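Local structure of SaTIE-TED (Staphylococcus aureus, 6FX6) at residues T162-V175 with A188-R202. The protein is a surface-anchored thioester domain protein of unknown function, probably able to bind host targets covalently through its internal thioester. Residues are numbered along the deposited sequence; the frame is centred on the assembly and turned at random.
Sequences TLSNVKGIRTPSGV and ADKNAPDNATIHLDR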
loop_
_atom_site.group_PDB
_atom_site.type_symbol
_atom_site.label_atom_id
_atom_site.label_comp_id
_atom_site.label_asym_id
_atom_site.label_seq_id
_atom_site.Cartn_x
_atom_site.Cartn_y
_atom_site.Cartn_z
ATOM N N THR A 162 10.205 14.029 7.334
ATOM C CA THR A 162 9.605 12.924 6.568
ATOM C C THR A 162 10.536 12.224 5.575
ATOM O O THR A 162 10.139 11.218 4.990
ATOM C CB THR A 162 8.375 13.395 5.753
ATOM O OG1 THR A 162 8.792 14.335 4.756
ATOM C CG2 THR A 162 7.317 14.027 6.657
ATOM N N LEU A 163 11.759 12.715 5.379
ATOM C CA LEU A 163 12.590 12.210 4.276
ATOM C C LEU A 163 13.123 10.786 4.467
ATOM O O LEU A 163 13.435 10.126 3.478
ATOM C CB LEU A 163 13.722 13.188 3.938
ATOM C CG LEU A 163 13.285 14.603 3.525
ATOM C CD1 LEU A 163 14.452 15.370 2.922
ATOM C CD2 LEU A 163 12.109 14.592 2.549
ATOM N N SER A 164 13.176 10.301 5.712
ATOM C CA SER A 164 13.536 8.896 5.994
ATOM C C SER A 164 12.541 7.840 5.461
ATOM O O SER A 164 12.904 6.673 5.359
ATOM C CB SER A 164 13.741 8.674 7.500
ATOM O OG SER A 164 12.505 8.607 8.188
ATOM N N ASN A 165 11.307 8.246 5.147
ATOM C CA ASN A 165 10.296 7.359 4.526
ATOM C C ASN A 165 10.371 7.277 2.981
ATOM O O ASN A 165 9.616 6.515 2.368
ATOM C CB ASN A 165 8.884 7.822 4.907
ATOM C CG ASN A 165 8.656 7.854 6.409
ATOM O OD1 ASN A 165 8.591 6.812 7.060
ATOM N ND2 ASN A 165 8.512 9.059 6.964
ATOM N N VAL A 166 11.259 8.057 2.360
ATOM C CA VAL A 166 11.367 8.124 0.897
ATOM C C VAL A 166 12.047 6.865 0.341
ATOM O O VAL A 166 13.175 6.532 0.730
ATOM C CB VAL A 166 12.142 9.389 0.449
ATOM C CG1 VAL A 166 12.398 9.382 -1.060
ATOM C CG2 VAL A 166 11.374 10.636 0.864
ATOM N N LYS A 167 11.350 6.180 -0.562
ATOM C CA LYS A 167 11.844 4.933 -1.169
ATOM C C LYS A 167 12.328 5.104 -2.602
ATOM O O LYS A 167 12.952 4.196 -3.151
ATOM C CB LYS A 167 10.747 3.864 -1.136
ATOM C CG LYS A 167 10.223 3.521 0.255
ATOM C CD LYS A 167 11.302 2.958 1.176
ATOM C CE LYS A 167 10.722 2.568 2.527
ATOM N NZ LYS A 167 11.782 2.205 3.506
ATOM N N GLY A 168 12.047 6.250 -3.218
ATOM C CA GLY A 168 12.490 6.500 -4.586
ATOM C C GLY A 168 12.439 7.971 -4.921
ATOM O O GLY A 168 11.674 8.725 -4.313
ATOM N N ILE A 169 13.264 8.364 -5.889
ATOM C CA ILE A 169 13.391 9.754 -6.320
ATOM C C ILE A 169 13.309 9.781 -7.842
ATOM O O ILE A 169 14.068 9.079 -8.504
ATOM C CB ILE A 169 14.735 10.388 -5.865
ATOM C CG1 ILE A 169 14.926 10.235 -4.346
ATOM C CG2 ILE A 169 14.792 11.864 -6.253
ATOM C CD1 ILE A 169 16.263 10.727 -3.819
ATOM N N ARG A 170 12.388 10.582 -8.381
ATOM C CA ARG A 170 12.295 10.825 -9.824
ATOM C C ARG A 170 12.744 12.252 -10.113
ATOM O O ARG A 170 12.322 13.206 -9.442
ATOM C CB ARG A 170 10.871 10.631 -10.334
ATOM C CG ARG A 170 10.337 9.213 -10.214
ATOM C CD ARG A 170 8.932 9.198 -9.625
ATOM N NE ARG A 170 7.943 9.813 -10.494
ATOM C CZ ARG A 170 6.734 10.254 -10.125
ATOM N NH1 ARG A 170 6.307 10.191 -8.862
ATOM N NH2 ARG A 170 5.942 10.787 -11.048
ATOM N N THR A 171 13.604 12.382 -11.115
ATOM C CA THR A 171 14.120 13.663 -11.544
ATOM C C THR A 171 14.154 13.675 -13.062
ATOM O O THR A 171 14.393 12.626 -13.678
ATOM C CB THR A 171 15.554 13.892 -11.021
ATOM O OG1 THR A 171 16.413 12.832 -11.467
ATOM C CG2 THR A 171 15.573 13.941 -9.507
ATOM N N PRO A 172 13.931 14.853 -13.676
ATOM C CA PRO A 172 14.162 14.939 -15.112
ATOM C C PRO A 172 15.659 14.911 -15.414
ATOM O O PRO A 172 16.479 15.079 -14.507
ATOM C CB PRO A 172 13.559 16.295 -15.478
ATOM C CG PRO A 172 13.722 17.107 -14.241
ATOM C CD PRO A 172 13.486 16.141 -13.120
ATOM N N SER A 173 16.001 14.700 -16.678
ATOM C CA SER A 173 17.391 14.721 -17.122
ATOM C C SER A 173 18.025 16.086 -16.823
ATOM O O SER A 173 17.360 17.122 -16.920
ATOM C CB SER A 173 17.467 14.417 -18.620
ATOM O OG SER A 173 18.810 14.299 -19.037
ATOM N N GLY A 174 19.297 16.070 -16.430
ATOM C CA GLY A 174 20.020 17.281 -16.041
ATOM C C GLY A 174 19.798 17.748 -14.609
ATOM O O GLY A 174 20.239 18.840 -14.248
ATOM N N VAL A 175 19.129 16.930 -13.796
ATOM C CA VAL A 175 18.921 17.215 -12.371
ATOM C C VAL A 175 19.393 16.013 -11.558
ATOM O O VAL A 175 18.972 14.880 -11.823
ATOM C CB VAL A 175 17.436 17.509 -12.041
ATOM C CG1 VAL A 175 17.238 17.751 -10.541
ATOM C CG2 VAL A 175 16.943 18.715 -12.830
ATOM N N ALA A 188 21.402 21.146 -10.593
ATOM C CA ALA A 188 20.802 21.146 -11.924
ATOM C C ALA A 188 21.758 21.781 -12.915
ATOM O O ALA A 188 22.411 22.774 -12.594
ATOM C CB ALA A 188 19.489 21.907 -11.910
ATOM N N ASP A 189 21.826 21.211 -14.119
ATOM C CA ASP A 189 22.716 21.705 -15.183
ATOM C C ASP A 189 21.893 22.296 -16.342
ATOM O O ASP A 189 20.667 22.367 -16.253
ATOM C CB ASP A 189 23.709 20.606 -15.631
ATOM C CG ASP A 189 23.028 19.339 -16.124
ATOM O OD1 ASP A 189 22.234 19.414 -17.084
ATOM O OD2 ASP A 189 23.304 18.257 -15.558
ATOM N N LYS A 190 22.563 22.730 -17.410
ATOM C CA LYS A 190 21.900 23.374 -18.558
ATOM C C LYS A 190 20.895 22.497 -19.306
ATOM O O LYS A 190 20.005 23.034 -19.969
ATOM C CB LYS A 190 22.932 23.912 -19.556
ATOM C CG LYS A 190 23.738 25.089 -19.036
ATOM C CD LYS A 190 24.681 25.616 -20.100
ATOM C CE LYS A 190 25.699 26.576 -19.512
ATOM N NZ LYS A 190 26.673 27.001 -20.553
ATOM N N ASN A 191 21.037 21.171 -19.218
ATOM C CA ASN A 191 20.058 20.249 -19.808
ATOM C C ASN A 191 18.749 20.177 -19.033
ATOM O O ASN A 191 17.762 19.675 -19.562
ATOM C CB ASN A 191 20.630 18.832 -19.935
ATOM C CG ASN A 191 21.723 18.725 -20.979
ATOM O OD1 ASN A 191 22.014 19.673 -21.712
ATOM N ND2 ASN A 191 22.329 17.549 -21.057
ATOM N N ALA A 192 18.746 20.638 -17.783
ATOM C CA ALA A 192 17.525 20.691 -16.988
ATOM C C ALA A 192 16.500 21.600 -17.649
ATOM O O ALA A 192 16.857 22.675 -18.136
ATOM C CB ALA A 192 17.816 21.190 -15.584
ATOM N N PRO A 193 15.222 21.180 -17.669
ATOM C CA PRO A 193 14.192 22.085 -18.173
ATOM C C PRO A 193 14.018 23.276 -17.221
ATOM O O PRO A 193 14.494 23.230 -16.079
ATOM C CB PRO A 193 12.946 21.203 -18.220
ATOM C CG PRO A 193 13.166 20.194 -17.150
ATOM C CD PRO A 193 14.643 19.951 -17.093
ATOM N N ASP A 194 13.371 24.337 -17.692
ATOM C CA ASP A 194 13.280 25.578 -16.917
ATOM C C ASP A 194 12.523 25.367 -15.602
ATOM O O ASP A 194 12.916 25.900 -14.562
ATOM C CB ASP A 194 12.648 26.702 -17.748
ATOM C CG ASP A 194 13.540 27.159 -18.903
ATOM O OD1 ASP A 194 14.780 27.194 -18.740
ATOM O OD2 ASP A 194 12.996 27.498 -19.977
ATOM N N ASN A 195 11.466 24.559 -15.653
ATOM C CA ASN A 195 10.746 24.140 -14.463
ATOM C C ASN A 195 10.922 22.634 -14.304
ATOM O O ASN A 195 10.297 21.853 -15.019
ATOM C CB ASN A 195 9.278 24.546 -14.579
ATOM C CG ASN A 195 9.112 26.052 -14.674
ATOM O OD1 ASN A 195 8.976 26.608 -15.767
ATOM N ND2 ASN A 195 9.176 26.724 -13.535
ATOM N N ALA A 196 11.800 22.243 -13.379
ATOM C CA ALA A 196 12.175 20.845 -13.171
ATOM C C ALA A 196 11.628 20.325 -11.845
ATOM O O ALA A 196 12.015 20.809 -10.778
ATOM C CB ALA A 196 13.685 20.708 -13.205
ATOM N N THR A 197 10.748 19.328 -11.920
ATOM C CA THR A 197 10.061 18.797 -10.747
ATOM C C THR A 197 10.728 17.514 -10.241
ATOM O O THR A 197 10.898 16.556 -10.995
ATOM C CB THR A 197 8.576 18.558 -11.056
ATOM O OG1 THR A 197 7.966 19.813 -11.374
ATOM C CG2 THR A 197 7.850 17.942 -9.869
ATOM N N ILE A 198 11.098 17.532 -8.959
ATOM C CA ILE A 198 11.649 16.383 -8.251
ATOM C C ILE A 198 10.530 15.725 -7.435
ATOM O O ILE A 198 9.821 16.410 -6.701
ATOM C CB ILE A 198 12.801 16.822 -7.317
ATOM C CG1 ILE A 198 13.955 17.391 -8.154
ATOM C CG2 ILE A 198 13.273 15.654 -6.461
ATOM C CD1 ILE A 198 15.083 18.006 -7.353
ATOM N N HIS A 199 10.383 14.407 -7.567
ATOM C CA HIS A 199 9.380 13.639 -6.819
ATOM C C HIS A 199 10.056 12.717 -5.828
ATOM O O HIS A 199 10.908 11.924 -6.217
ATOM C CB HIS A 199 8.534 12.765 -7.750
ATOM C CG HIS A 199 7.909 13.507 -8.885
ATOM N ND1 HIS A 199 6.644 14.047 -8.812
ATOM C CD2 HIS A 199 8.362 13.770 -10.135
ATOM C CE1 HIS A 199 6.350 14.626 -9.965
ATOM N NE2 HIS A 199 7.376 14.472 -10.784
ATOM N N LEU A 200 9.651 12.805 -4.563
ATOM C CA LEU A 200 10.174 11.957 -3.487
ATOM C C LEU A 200 9.104 10.945 -3.070
ATOM O O LEU A 200 8.273 11.238 -2.217
ATOM C CB LEU A 200 10.586 12.824 -2.295
ATOM C CG LEU A 200 11.457 14.034 -2.628
ATOM C CD1 LEU A 200 11.812 14.764 -1.337
ATOM C CD2 LEU A 200 12.706 13.633 -3.400
ATOM N N ASP A 201 9.147 9.755 -3.675
ATOM C CA ASP A 201 8.082 8.756 -3.537
ATOM C C ASP A 201 8.188 7.935 -2.257
ATOM O O ASP A 201 9.270 7.463 -1.900
ATOM C CB ASP A 201 8.109 7.763 -4.707
ATOM C CG ASP A 201 7.974 8.431 -6.055
ATOM O OD1 ASP A 201 7.279 9.460 -6.166
ATOM O OD2 ASP A 201 8.566 7.906 -7.012
ATOM N N ARG A 202 7.053 7.731 -1.599
ATOM C CA ARG A 202 6.954 6.769 -0.501
ATOM C C ARG A 202 6.774 5.329 -0.998
ATOM O O ARG A 202 7.176 4.393 -0.314
ATOM C CB ARG A 202 5.801 7.132 0.435
ATOM C CG ARG A 202 6.054 8.371 1.270
ATOM C CD ARG A 202 4.785 8.809 1.978
ATOM N NE ARG A 202 5.025 9.924 2.892
ATOM C CZ ARG A 202 5.455 9.823 4.154
ATOM N NH1 ARG A 202 5.714 8.638 4.720
ATOM N NH2 ARG A 202 5.629 10.934 4.869
HETATM O O HOH W 1 7.616 4.686 2.512
#
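R170 lays its guanidinium flat on the ring of H199, the centres 3.9 Å apart and the planes 9° from parallel, while T197 CG2 lies over the opposite face of the imidazole, toward its rim. R170 NH1 reaches D201 OD1 at 3.0 Å, almost in the guanidinium plane. The path of the arginine chain is doubtful: chi2 (133°) is nearly eclipsed, and CD sits too close to D201 OD2. On this looser side R170 is exposed and H199 partly so, but D201 is buried. H199 ND1 hydrogen-bonds to D230 OD2, which fixes the ring's rotation.

The other side is packed tightly. L200 CD2 lies 4.0 Å from I169 CG2, and its CD1 meets L163 CD2. At P172-V175 the chain passes into a second sheet, where V175 pairs with A188; from there V175 CG1 meets I198 CD1, and CG2 touches the methyls of both A192 and A196. A177, L184 and L235 close over this apolar layer.

Between the two sides run R170 N to H199 O at 2.9 Å and H199 N to R170 O at 3.0 Å; farther along, G174 O accepts D189 N. At the far end R202 NH1 lies 3.3 Å from N165 CB, NH2 bonds to Q137 O, and a water bridges N165 O and R202 O.

K167 and G168 opposite D201 form a classic beta bulge, at the start of an antiparallel edge strand, 168-170, paired with strand 195-201 in a four-stranded mixed sheet.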